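Local coordinates for protein CsuE (Acinetobacter baumannii, PDB 6FJY), which probably serves as the two-domain adhesin at the tip of archaic chaperone-usher Csu pili, and is seen here in complex with the chaperone CsuC, at residues 2-7 with 129-134; 56-61 with 122-127; 116-121 with 177-182. All coordinates share one frame; numbering follows the deposited sequence.

In the fold
All three contacts use strand 119-136. Contact 3 takes its start, contact 2 its middle and contact 1 its far part. Contact 2 pairs this strand with the short strand 59-60. Contact 3 pairs it with strand 167-189, so both belong to the same large sheet. Contact 1 instead packs side chains of the strand against the N-terminal strand 2-4, which pairs with strand 33-35. The centres of contacts 2 and 3 are about 17 Å apart, and they touch where N61 packs on Y121. Contact 1 is about 21 Å from contact 2 and 33 Å from contact 3, centre to centre. Contact 3 is also packed against the CsuC chain.

Contact 1 of 3, residues 2-7 with 129-134; sequences CSVSAS and VKWFYS
C2 packs on the ring of Y133, and V4 reaches both Y133 and W131. Both segments flank the start of strand 167-189, with S5 hydrogen-bonded to L170 and V129 to S169. Beyond that the chains part, and their side chains meet across the gap, consistent with the closing of a beta-sandwich-like end. Strand 2-4 pairs with strand 33-35, and the other segment is the far part of strand 119-136. No direct hydrogen bond joins the two segments, and V4 CA and W131 CA are 8.4 Å apart.

C2 comes first. Its CB meets Y133 CE1 at 3.5 Å. The sulfur stands further off, with SG 5.0 Å from the centre of the Y133 ring and 45° off the ring normal, an oblique sulfur-aromatic contact. SG is also fixed by a disulfide to C35, which ties strand 2-4 to its neighbour 33-35. The carbonyl of C2 is linked to Y133 through water: the water donates to C2 O at 3.3 Å and lies 3.2 Å from Y133 OH.

V4 points toward the other segment. Its CG2 lies beside the backbone N, with CG1 anti to it (chi1 153°), and CG2 is the branch that does the touching. L33 of the neighbouring strand also packs on V4, W131 and Y133. W131 NE1 is hydrogen-bonded to S169 OG in strand 167-189. V4 CG2 meets the two rings obliquely, 4.3 Å from Y133 CE2 and 4.0 Å from W131 CD1.

Contact 2 of 3, residues 56-61 with 122-127; sequences SNSFTN and QADSPL
Three backbone hydrogen bonds join S58 and T60 to Q122 and D124. T60 N gives a bond of 2.7 Å to Q122 O, nearly straight at 166°. Q122 N returns one to T60 O at 2.9 Å. Beyond this pair, D124 N binds S58 O at 3.0 Å. S58 O is gripped twice, because S56 OG also donates to it.

The carboxylate of D124 takes two hydroxyl bonds. T60 OG1 donates to OD1 at 2.6 Å on the syn side, close to the carboxylate plane. S58 OG donates to OD2 at 2.8 Å, but from above that plane. The two bonds limit rotation of the carboxylate and hold it against the 56-61 segment.

This is antiparallel sheet pairing of the short strand 59-60 with strand 119-136. T60 and Q122 form a hydrogen-bonded pair, and F59 and A123 a non-hydrogen-bonded pair.

The apolar part is F59 with A123. The A123 methyl lies over one face of the phenyl ring, a CH-pi contact with CB 4.0 Å from the ring centre. CG of F59 is beside the backbone N (chi1 -72°), which turns the ring so that one face lies against A123. L173 and I175 of strand 167-189 also pack on this ring.

One water links S56 and S125, accepting from S56 N at 3.1 Å and donating to S125 O at 2.7 Å.

Contact 3 of 3, residues 116-121 with 177-182; sequences VSPGVY and VLPDCR
G119 and V177 exchange two backbone hydrogen bonds and form an antiparallel hydrogen-bonded pair. G119 N donates to V177 O at 3.0 Å. V177 N donates to G119 O at 2.9 Å.

The apolar packing centres on the two methyls of V177. V177 CG2 meets the Y121 ring obliquely, 3.5 Å from Y121 CD1. V116 CG2 touches V177 CG2 at 3.8 Å. CG1 of V177 is anti to the backbone N (chi1 -176°) and turns toward P118. One residue past L178, P179 meets P118: P118 CB is 3.9 Å from P179 CD.

Further on, a D180-R182 salt bridge lies within the 177-182 segment. R182 has a second acidic partner, E21, through NH1. C181 is in a disulfide with C210. Residues of the CsuC chain pack on V120, L178, P179 and R182.

The pairing lies at the start of strand 119-136, where strand 167-189 breaks at P179 and runs on, consistent with the junction between the two domains of a pilus-tip adhesin.

Contact 1 of 3, residues 2-7 with 129-134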
ATOM      1  N   CYS B   2      19.783 -22.476 -21.364  1.00 61.79           N
ATOM      2  CA  CYS B   2      18.385 -22.089 -21.474  1.00 61.57           C
ATOM      3  C   CYS B   2      17.530 -23.102 -20.729  1.00 62.57           C
ATOM      4  O   CYS B   2      17.842 -24.295 -20.708  1.00 58.48           O
ATOM      5  CB  CYS B   2      17.933 -21.995 -22.937  1.00 59.69           C
ATOM      6  SG  CYS B   2      18.640 -20.658 -23.874  1.00 40.56           S
ATOM      7  N   SER B   3      16.462 -22.615 -20.104  1.00 64.28           N
ATOM      8  CA  SER B   3      15.545 -23.473 -19.373  1.00 64.89           C
ATOM      9  C   SER B   3      14.143 -22.885 -19.471  1.00 70.46           C
ATOM     10  O   SER B   3      13.944 -21.750 -19.913  1.00 64.71           O
ATOM     11  CB  SER B   3      15.978 -23.652 -17.904  1.00 57.76           C
ATOM     12  OG  SER B   3      15.816 -22.465 -17.140  1.00 53.84           O
ATOM     13  N   VAL B   4      13.172 -23.678 -19.041  1.00 65.87           N
ATOM     14  CA  VAL B   4      11.764 -23.336 -19.137  1.00 62.88           C
ATOM     15  C   VAL B   4      11.127 -23.559 -17.770  1.00 58.93           C
ATOM     16  O   VAL B   4      11.282 -24.632 -17.176  1.00 58.02           O
ATOM     17  CB  VAL B   4      11.063 -24.171 -20.227  1.00 68.29           C
ATOM     18  CG1 VAL B   4       9.630 -24.312 -19.920  1.00 86.47           C
ATOM     19  CG2 VAL B   4      11.227 -23.518 -21.593  1.00 56.23           C
ATOM     20  N   SER B   5      10.412 -22.548 -17.275  1.00 62.04           N
ATOM     21  CA  SER B   5       9.825 -22.594 -15.937  1.00 59.98           C
ATOM     22  C   SER B   5       8.530 -23.395 -15.959  1.00 58.24           C
ATOM     23  O   SER B   5       7.582 -23.041 -16.673  1.00 47.18           O
ATOM     24  CB  SER B   5       9.574 -21.180 -15.417  1.00 54.77           C
ATOM     25  OG  SER B   5       8.810 -21.196 -14.233  1.00 66.92           O
ATOM     26  N   ALA B   6       8.492 -24.471 -15.169  1.00 64.81           N
ATOM     27  CA  ALA B   6       7.352 -25.382 -15.140  1.00 61.52           C
ATOM     28  C   ALA B   6       6.298 -24.955 -14.133  1.00 59.79           C
ATOM     29  O   ALA B   6       5.172 -25.456 -14.178  1.00 58.53           O
ATOM     30  CB  ALA B   6       7.820 -26.801 -14.808  1.00 60.15           C
ATOM     31  N   SER B   7       6.652 -24.054 -13.223  1.00 63.66           N
ATOM     32  CA  SER B   7       5.772 -23.584 -12.168  1.00 63.47           C
ATOM     33  C   SER B   7       6.343 -22.265 -11.674  1.00 66.61           C
ATOM     34  O   SER B   7       7.562 -22.074 -11.673  1.00 71.30           O
ATOM     35  CB  SER B   7       5.673 -24.590 -11.019  1.00 68.13           C
ATOM     36  OG  SER B   7       6.690 -24.353 -10.063  1.00 63.59           O
ATOM     37  N   VAL B 129       2.916 -21.500 -22.316  1.00 61.21           N
ATOM     38  CA  VAL B 129       3.558 -21.169 -23.575  1.00 46.73           C
ATOM     39  C   VAL B 129       4.390 -22.361 -24.027  1.00 55.52           C
ATOM     40  O   VAL B 129       5.039 -23.021 -23.208  1.00 51.98           O
ATOM     41  CB  VAL B 129       4.436 -19.905 -23.442  1.00 48.40           C
ATOM     42  CG1 VAL B 129       4.999 -19.499 -24.805  1.00 55.13           C
ATOM     43  CG2 VAL B 129       3.647 -18.748 -22.821  1.00 47.27           C
ATOM     44  N   LYS B 130       4.357 -22.643 -25.330  1.00 54.66           N
ATOM     45  CA  LYS B 130       5.240 -23.621 -25.946  1.00 48.46           C
ATOM     46  C   LYS B 130       6.336 -22.881 -26.703  1.00 50.13           C
ATOM     47  O   LYS B 130       6.051 -21.966 -27.484  1.00 43.65           O
ATOM     48  CB  LYS B 130       4.478 -24.562 -26.879  1.00 51.37           C
ATOM     49  CG  LYS B 130       5.327 -25.746 -27.373  1.00 54.43           C
ATOM     50  CD  LYS B 130       4.514 -26.725 -28.227  1.00 64.34           C
ATOM     51  CE  LYS B 130       3.313 -27.301 -27.475  1.00 73.08           C
ATOM     52  NZ  LYS B 130       3.667 -28.428 -26.591  1.00 70.84           N
ATOM     53  N   TRP B 131       7.582 -23.262 -26.446  1.00 57.73           N
ATOM     54  CA  TRP B 131       8.759 -22.571 -26.950  1.00 51.41           C
ATOM     55  C   TRP B 131       9.549 -23.494 -27.865  1.00 54.64           C
ATOM     56  O   TRP B 131       9.638 -24.700 -27.623  1.00 52.86           O
ATOM     57  CB  TRP B 131       9.663 -22.095 -25.803  1.00 54.65           C
ATOM     58  CG  TRP B 131       8.991 -21.213 -24.791  1.00 52.23           C
ATOM     59  CD1 TRP B 131       8.335 -21.611 -23.669  1.00 58.45           C
ATOM     60  CD2 TRP B 131       8.932 -19.776 -24.804  1.00 52.33           C
ATOM     61  NE1 TRP B 131       7.855 -20.518 -22.982  1.00 61.36           N
ATOM     62  CE2 TRP B 131       8.208 -19.379 -23.662  1.00 58.98           C
ATOM     63  CE3 TRP B 131       9.407 -18.793 -25.678  1.00 55.68           C
ATOM     64  CZ2 TRP B 131       7.958 -18.037 -23.363  1.00 59.33           C
ATOM     65  CZ3 TRP B 131       9.148 -17.452 -25.385  1.00 43.22           C
ATOM     66  CH2 TRP B 131       8.440 -17.092 -24.229  1.00 51.50           C
ATOM     67  N   PHE B 132      10.118 -22.910 -28.915  1.00 62.72           N
ATOM     68  CA  PHE B 132      10.945 -23.595 -29.901  1.00 48.70           C
ATOM     69  C   PHE B 132      12.189 -22.733 -30.085  1.00 59.92           C
ATOM     70  O   PHE B 132      12.096 -21.626 -30.624  1.00 52.55           O
ATOM     71  CB  PHE B 132      10.186 -23.751 -31.215  1.00 49.55           C
ATOM     72  CG  PHE B 132       8.855 -24.462 -31.074  1.00 52.76           C
ATOM     73  CD1 PHE B 132       7.726 -23.784 -30.636  1.00 56.34           C
ATOM     74  CD2 PHE B 132       8.738 -25.803 -31.402  1.00 57.25           C
ATOM     75  CE1 PHE B 132       6.509 -24.434 -30.516  1.00 64.97           C
ATOM     76  CE2 PHE B 132       7.525 -26.466 -31.282  1.00 60.90           C
ATOM     77  CZ  PHE B 132       6.411 -25.778 -30.847  1.00 65.72           C
ATOM     78  N   TYR B 133      13.346 -23.194 -29.609  1.00 56.55           N
ATOM     79  CA  TYR B 133      14.496 -22.300 -29.561  1.00 60.79           C
ATOM     80  C   TYR B 133      15.811 -23.016 -29.843  1.00 57.31           C
ATOM     81  O   TYR B 133      15.959 -24.223 -29.631  1.00 49.06           O
ATOM     82  CB  TYR B 133      14.597 -21.568 -28.210  1.00 60.79           C
ATOM     83  CG  TYR B 133      14.734 -22.449 -26.986  1.00 66.15           C
ATOM     84  CD1 TYR B 133      15.986 -22.853 -26.531  1.00 62.32           C
ATOM     85  CD2 TYR B 133      13.611 -22.844 -26.260  1.00 70.05           C
ATOM     86  CE1 TYR B 133      16.113 -23.651 -25.403  1.00 59.76           C
ATOM     87  CE2 TYR B 133      13.730 -23.633 -25.120  1.00 63.20           C
ATOM     88  CZ  TYR B 133      14.982 -24.030 -24.699  1.00 56.75           C
ATOM     89  OH  TYR B 133      15.106 -24.817 -23.582  1.00 48.15           O
ATOM     90  N   SER B 134      16.771 -22.226 -30.339  1.00 63.77           N
ATOM     91  CA  SER B 134      18.169 -22.633 -30.460  1.00 57.64           C
ATOM     92  C   SER B 134      19.010 -21.366 -30.314  1.00 62.53           C
ATOM     93  O   SER B 134      19.059 -20.533 -31.232  1.00 43.18           O
ATOM     94  CB  SER B 134      18.443 -23.347 -31.771  1.00 55.83           C
ATOM     95  OG  SER B 134      19.839 -23.571 -31.935  1.00 45.20           O
TER
HETATM   96  O   HOH W   1      17.994 -26.077 -23.456  1.00 40.42           O

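Contact 2 of 3, residues 56-61 with 122-127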
ATOM      1  N   SER B  56      -5.036 -15.470 -20.379  1.00 59.76           N
ATOM      2  CA  SER B  56      -6.223 -14.684 -20.077  1.00 56.47           C
ATOM      3  C   SER B  56      -5.822 -13.228 -19.917  1.00 54.13           C
ATOM      4  O   SER B  56      -4.825 -12.926 -19.260  1.00 50.15           O
ATOM      5  CB  SER B  56      -6.901 -15.166 -18.794  1.00 63.62           C
ATOM      6  OG  SER B  56      -7.886 -14.232 -18.375  1.00 63.75           O
ATOM      7  N   ASN B  57      -6.598 -12.334 -20.504  1.00 63.39           N
ATOM      8  CA  ASN B  57      -6.435 -10.914 -20.239  1.00 66.84           C
ATOM      9  C   ASN B  57      -7.323 -10.440 -19.096  1.00 60.42           C
ATOM     10  O   ASN B  57      -7.257  -9.268 -18.721  1.00 55.86           O
ATOM     11  CB  ASN B  57      -6.721 -10.113 -21.515  1.00 63.61           C
ATOM     12  CG  ASN B  57      -5.795 -10.493 -22.652  1.00 59.17           C
ATOM     13  OD1 ASN B  57      -4.680  -9.994 -22.753  1.00 51.90           O
ATOM     14  ND2 ASN B  57      -6.259 -11.385 -23.513  1.00 83.46           N
ATOM     15  N   SER B  58      -8.131 -11.328 -18.529  1.00 61.59           N
ATOM     16  CA  SER B  58      -9.030 -11.020 -17.419  1.00 69.01           C
ATOM     17  C   SER B  58      -8.389 -11.462 -16.104  1.00 60.28           C
ATOM     18  O   SER B  58      -7.820 -12.555 -16.022  1.00 37.95           O
ATOM     19  CB  SER B  58     -10.384 -11.717 -17.623  1.00 58.23           C
ATOM     20  OG  SER B  58     -11.285 -11.438 -16.573  1.00 58.11           O
ATOM     21  N   PHE B  59      -8.468 -10.608 -15.083  1.00 65.21           N
ATOM     22  CA  PHE B  59      -7.911 -10.885 -13.761  1.00 47.52           C
ATOM     23  C   PHE B  59      -9.006 -10.702 -12.724  1.00 47.89           C
ATOM     24  O   PHE B  59      -9.578  -9.616 -12.616  1.00 37.94           O
ATOM     25  CB  PHE B  59      -6.728  -9.976 -13.452  1.00 49.46           C
ATOM     26  CG  PHE B  59      -5.494 -10.313 -14.226  1.00 62.52           C
ATOM     27  CD1 PHE B  59      -5.426 -10.060 -15.591  1.00 53.58           C
ATOM     28  CD2 PHE B  59      -4.394 -10.868 -13.593  1.00 55.81           C
ATOM     29  CE1 PHE B  59      -4.288 -10.377 -16.311  1.00 54.09           C
ATOM     30  CE2 PHE B  59      -3.246 -11.179 -14.301  1.00 52.11           C
ATOM     31  CZ  PHE B  59      -3.192 -10.931 -15.661  1.00 60.62           C
ATOM     32  N   THR B  60      -9.294 -11.761 -11.968  1.00 61.57           N
ATOM     33  CA  THR B  60     -10.468 -11.827 -11.112  1.00 58.72           C
ATOM     34  C   THR B  60     -10.063 -11.863  -9.650  1.00 54.47           C
ATOM     35  O   THR B  60      -9.198 -12.653  -9.257  1.00 48.18           O
ATOM     36  CB  THR B  60     -11.327 -13.055 -11.411  1.00 60.30           C
ATOM     37  OG1 THR B  60     -11.818 -12.969 -12.752  1.00 52.64           O
ATOM     38  CG2 THR B  60     -12.514 -13.134 -10.423  1.00 52.59           C
ATOM     39  N   ASN B  61     -10.713 -11.011  -8.863  1.00 64.22           N
ATOM     40  CA  ASN B  61     -10.620 -11.007  -7.413  1.00 59.57           C
ATOM     41  C   ASN B  61     -11.613 -12.017  -6.845  1.00 66.63           C
ATOM     42  O   ASN B  61     -12.828 -11.803  -6.915  1.00 51.21           O
ATOM     43  CB  ASN B  61     -10.919  -9.616  -6.888  1.00 65.19           C
ATOM     44  CG  ASN B  61     -11.091  -9.603  -5.419  1.00 75.57           C
ATOM     45  OD1 ASN B  61     -12.191  -9.774  -4.912  1.00 70.74           O
ATOM     46  ND2 ASN B  61      -9.998  -9.422  -4.713  1.00 98.76           N
ATOM     47  N   GLN B 122      -6.398 -12.289  -9.702  1.00 62.91           N
ATOM     48  CA  GLN B 122      -5.656 -13.405 -10.263  1.00 53.71           C
ATOM     49  C   GLN B 122      -6.107 -13.669 -11.687  1.00 46.29           C
ATOM     50  O   GLN B 122      -7.303 -13.631 -11.992  1.00 37.89           O
ATOM     51  CB  GLN B 122      -5.851 -14.659  -9.407  1.00 58.75           C
ATOM     52  CG  GLN B 122      -5.203 -15.907  -9.982  1.00 84.84           C
ATOM     53  CD  GLN B 122      -3.724 -15.988  -9.681  1.00 91.65           C
ATOM     54  OE1 GLN B 122      -2.939 -16.470 -10.495  1.00 80.12           O
ATOM     55  NE2 GLN B 122      -3.336 -15.523  -8.503  1.00107.38           N
ATOM     56  N   ALA B 123      -5.136 -13.966 -12.546  1.00 60.47           N
ATOM     57  CA  ALA B 123      -5.426 -14.285 -13.939  1.00 60.82           C
ATOM     58  C   ALA B 123      -6.384 -15.462 -14.017  1.00 59.06           C
ATOM     59  O   ALA B 123      -6.236 -16.449 -13.293  1.00 38.81           O
ATOM     60  CB  ALA B 123      -4.137 -14.600 -14.699  1.00 53.96           C
ATOM     61  N   ASP B 124      -7.386 -15.338 -14.892  1.00 68.73           N
ATOM     62  CA  ASP B 124      -8.454 -16.329 -14.933  1.00 63.95           C
ATOM     63  C   ASP B 124      -7.945 -17.689 -15.396  1.00 69.81           C
ATOM     64  O   ASP B 124      -8.535 -18.720 -15.055  1.00 73.28           O
ATOM     65  CB  ASP B 124      -9.589 -15.822 -15.816  1.00 54.29           C
ATOM     66  CG  ASP B 124     -10.351 -14.688 -15.160  1.00 58.18           C
ATOM     67  OD1 ASP B 124     -10.046 -14.374 -13.987  1.00 48.21           O
ATOM     68  OD2 ASP B 124     -11.249 -14.106 -15.807  1.00 54.41           O
ATOM     69  N   SER B 125      -6.850 -17.714 -16.143  1.00 62.97           N
ATOM     70  CA  SER B 125      -6.153 -18.939 -16.477  1.00 65.14           C
ATOM     71  C   SER B 125      -4.660 -18.693 -16.349  1.00 59.23           C
ATOM     72  O   SER B 125      -4.199 -17.548 -16.457  1.00 48.15           O
ATOM     73  CB  SER B 125      -6.471 -19.417 -17.903  1.00 76.08           C
ATOM     74  OG  SER B 125      -5.782 -18.646 -18.870  1.00 74.99           O
ATOM     75  N   PRO B 126      -3.885 -19.739 -16.104  1.00 63.18           N
ATOM     76  CA  PRO B 126      -2.434 -19.589 -16.152  1.00 64.79           C
ATOM     77  C   PRO B 126      -1.956 -19.314 -17.567  1.00 57.78           C
ATOM     78  O   PRO B 126      -2.640 -19.570 -18.560  1.00 40.88           O
ATOM     79  CB  PRO B 126      -1.912 -20.932 -15.632  1.00 65.07           C
ATOM     80  CG  PRO B 126      -3.067 -21.859 -15.682  1.00 62.50           C
ATOM     81  CD  PRO B 126      -4.288 -21.027 -15.526  1.00 60.47           C
ATOM     82  N   LEU B 127      -0.760 -18.751 -17.636  1.00 59.16           N
ATOM     83  CA  LEU B 127      -0.071 -18.498 -18.893  1.00 63.90           C
ATOM     84  C   LEU B 127       0.775 -19.725 -19.214  1.00 60.35           C
ATOM     85  O   LEU B 127       1.779 -19.986 -18.544  1.00 51.21           O
ATOM     86  CB  LEU B 127       0.788 -17.240 -18.769  1.00 61.30           C
ATOM     87  CG  LEU B 127       1.324 -16.456 -19.967  1.00 59.00           C
ATOM     88  CD1 LEU B 127       2.843 -16.423 -19.955  1.00 61.57           C
ATOM     89  CD2 LEU B 127       0.798 -16.985 -21.293  1.00 60.40           C
TER
HETATM   90  O   HOH W   2      -3.032 -15.714 -18.056  1.00 50.83           O

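Contact 3 of 3, residues 116-121 with 177-182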
ATOM      1  N   VAL B 116     -11.445  -0.663  -9.129  1.00 60.14           N
ATOM      2  CA  VAL B 116     -11.721  -1.900  -8.407  1.00 57.01           C
ATOM      3  C   VAL B 116     -11.215  -1.771  -6.977  1.00 54.91           C
ATOM      4  O   VAL B 116     -10.261  -1.047  -6.690  1.00 40.03           O
ATOM      5  CB  VAL B 116     -11.075  -3.143  -9.067  1.00 57.64           C
ATOM      6  CG1 VAL B 116     -11.542  -3.305 -10.516  1.00 56.61           C
ATOM      7  CG2 VAL B 116      -9.552  -3.074  -8.965  1.00 50.13           C
ATOM      8  N   SER B 117     -11.867  -2.501  -6.081  1.00 68.94           N
ATOM      9  CA  SER B 117     -11.462  -2.511  -4.686  1.00 53.06           C
ATOM     10  C   SER B 117     -10.087  -3.166  -4.540  1.00 54.36           C
ATOM     11  O   SER B 117      -9.731  -4.056  -5.320  1.00 46.03           O
ATOM     12  CB  SER B 117     -12.483  -3.270  -3.841  1.00 43.92           C
ATOM     13  OG  SER B 117     -12.427  -4.659  -4.116  1.00 47.76           O
ATOM     14  N   PRO B 118      -9.306  -2.748  -3.542  1.00 51.68           N
ATOM     15  CA  PRO B 118      -8.030  -3.423  -3.262  1.00 53.08           C
ATOM     16  C   PRO B 118      -8.235  -4.900  -2.961  1.00 53.04           C
ATOM     17  O   PRO B 118      -9.244  -5.304  -2.382  1.00 74.84           O
ATOM     18  CB  PRO B 118      -7.491  -2.675  -2.037  1.00 48.87           C
ATOM     19  CG  PRO B 118      -8.219  -1.363  -2.026  1.00 53.70           C
ATOM     20  CD  PRO B 118      -9.569  -1.641  -2.610  1.00 55.65           C
ATOM     21  N   GLY B 119      -7.253  -5.696  -3.361  1.00 58.48           N
ATOM     22  CA  GLY B 119      -7.347  -7.139  -3.283  1.00 42.16           C
ATOM     23  C   GLY B 119      -6.401  -7.762  -4.290  1.00 47.56           C
ATOM     24  O   GLY B 119      -5.613  -7.076  -4.939  1.00 43.94           O
ATOM     25  N   VAL B 120      -6.495  -9.077  -4.400  1.00 61.45           N
ATOM     26  CA  VAL B 120      -5.669  -9.830  -5.332  1.00 59.70           C
ATOM     27  C   VAL B 120      -6.528 -10.191  -6.528  1.00 48.52           C
ATOM     28  O   VAL B 120      -7.599 -10.790  -6.380  1.00 39.97           O
ATOM     29  CB  VAL B 120      -5.066 -11.081  -4.680  1.00 63.40           C
ATOM     30  CG1 VAL B 120      -4.160 -11.792  -5.671  1.00 51.55           C
ATOM     31  CG2 VAL B 120      -4.290 -10.685  -3.454  1.00 59.48           C
ATOM     32  N   TYR B 121      -6.058  -9.809  -7.701  1.00 59.62           N
ATOM     33  CA  TYR B 121      -6.744 -10.013  -8.967  1.00 50.35           C
ATOM     34  C   TYR B 121      -5.922 -11.049  -9.726  1.00 58.14           C
ATOM     35  O   TYR B 121      -4.870 -10.738 -10.292  1.00 35.84           O
ATOM     36  CB  TYR B 121      -6.894  -8.683  -9.713  1.00 46.18           C
ATOM     37  CG  TYR B 121      -7.903  -7.804  -9.025  1.00 42.34           C
ATOM     38  CD1 TYR B 121      -7.591  -7.169  -7.835  1.00 47.25           C
ATOM     39  CD2 TYR B 121      -9.190  -7.674  -9.514  1.00 43.78           C
ATOM     40  CE1 TYR B 121      -8.515  -6.400  -7.169  1.00 50.24           C
ATOM     41  CE2 TYR B 121     -10.123  -6.898  -8.854  1.00 45.66           C
ATOM     42  CZ  TYR B 121      -9.784  -6.262  -7.682  1.00 44.51           C
ATOM     43  OH  TYR B 121     -10.703  -5.487  -6.997  1.00 39.09           O
ATOM     44  N   VAL B 177      -4.018  -5.004  -6.153  1.00 57.09           N
ATOM     45  CA  VAL B 177      -4.462  -3.628  -6.089  1.00 49.63           C
ATOM     46  C   VAL B 177      -4.357  -3.154  -4.644  1.00 60.77           C
ATOM     47  O   VAL B 177      -4.931  -3.769  -3.740  1.00 38.99           O
ATOM     48  CB  VAL B 177      -5.896  -3.494  -6.614  1.00 45.14           C
ATOM     49  CG1 VAL B 177      -6.287  -2.021  -6.623  1.00 41.90           C
ATOM     50  CG2 VAL B 177      -5.990  -4.097  -8.005  1.00 40.64           C
ATOM     51  N   LEU B 178      -3.609  -2.013  -4.418  1.00 58.39           N
ATOM     52  CA  LEU B 178      -3.345  -1.584  -3.052  1.00 58.32           C
ATOM     53  C   LEU B 178      -4.263  -0.445  -2.643  1.00 50.90           C
ATOM     54  O   LEU B 178      -4.689   0.343  -3.485  1.00 45.59           O
ATOM     55  CB  LEU B 178      -1.897  -1.120  -2.904  1.00 56.76           C
ATOM     56  CG  LEU B 178      -0.906  -2.223  -3.205  1.00 65.04           C
ATOM     57  CD1 LEU B 178       0.486  -1.667  -3.127  1.00 63.83           C
ATOM     58  CD2 LEU B 178      -1.114  -3.363  -2.211  1.00 59.48           C
ATOM     59  N   PRO B 179      -4.565  -0.335  -1.348  1.00 59.19           N
ATOM     60  CA  PRO B 179      -5.272   0.847  -0.857  1.00 53.61           C
ATOM     61  C   PRO B 179      -4.499   2.115  -1.184  1.00 57.14           C
ATOM     62  O   PRO B 179      -3.289   2.104  -1.419  1.00 53.53           O
ATOM     63  CB  PRO B 179      -5.353   0.612   0.655  1.00 50.02           C
ATOM     64  CG  PRO B 179      -5.264  -0.854   0.807  1.00 61.13           C
ATOM     65  CD  PRO B 179      -4.338  -1.322  -0.279  1.00 59.22           C
ATOM     66  N   ASP B 180      -5.221   3.229  -1.179  1.00 68.51           N
ATOM     67  CA  ASP B 180      -4.726   4.456  -1.784  1.00 75.08           C
ATOM     68  C   ASP B 180      -5.631   5.601  -1.355  1.00 59.04           C
ATOM     69  O   ASP B 180      -6.858   5.465  -1.371  1.00 57.99           O
ATOM     70  CB  ASP B 180      -4.694   4.315  -3.317  1.00 75.70           C
ATOM     71  CG  ASP B 180      -3.933   5.433  -4.009  1.00 71.69           C
ATOM     72  OD1 ASP B 180      -3.452   6.359  -3.320  1.00 71.12           O
ATOM     73  OD2 ASP B 180      -3.811   5.377  -5.254  1.00 57.35           O
ATOM     74  N   CYS B 181      -5.022   6.721  -0.972  1.00 63.90           N
ATOM     75  CA  CYS B 181      -5.762   7.894  -0.519  1.00 55.45           C
ATOM     76  C   CYS B 181      -5.107   9.153  -1.060  1.00 63.82           C
ATOM     77  O   CYS B 181      -3.877   9.260  -1.072  1.00 65.83           O
ATOM     78  CB  CYS B 181      -5.839   7.959   1.018  1.00 47.18           C
ATOM     79  SG  CYS B 181      -6.927   6.728   1.766  1.00 42.39           S
ATOM     80  N   ARG B 182      -5.933  10.097  -1.517  1.00 68.11           N
ATOM     81  CA  ARG B 182      -5.489  11.440  -1.869  1.00 61.70           C
ATOM     82  C   ARG B 182      -6.186  12.461  -0.978  1.00 56.19           C
ATOM     83  O   ARG B 182      -7.396  12.369  -0.745  1.00 40.92           O
ATOM     84  CB  ARG B 182      -5.779  11.770  -3.334  1.00 61.09           C
ATOM     85  CG  ARG B 182      -5.492  10.636  -4.289  1.00 84.63           C
ATOM     86  CD  ARG B 182      -4.010  10.281  -4.338  1.00 95.12           C
ATOM     87  NE  ARG B 182      -3.772   9.099  -5.166  1.00 90.34           N
ATOM     88  CZ  ARG B 182      -3.890   9.081  -6.490  1.00104.40           C
ATOM     89  NH1 ARG B 182      -4.245  10.178  -7.151  1.00110.27           N
ATOM     90  NH2 ARG B 182      -3.659   7.960  -7.153  1.00112.99           N
TER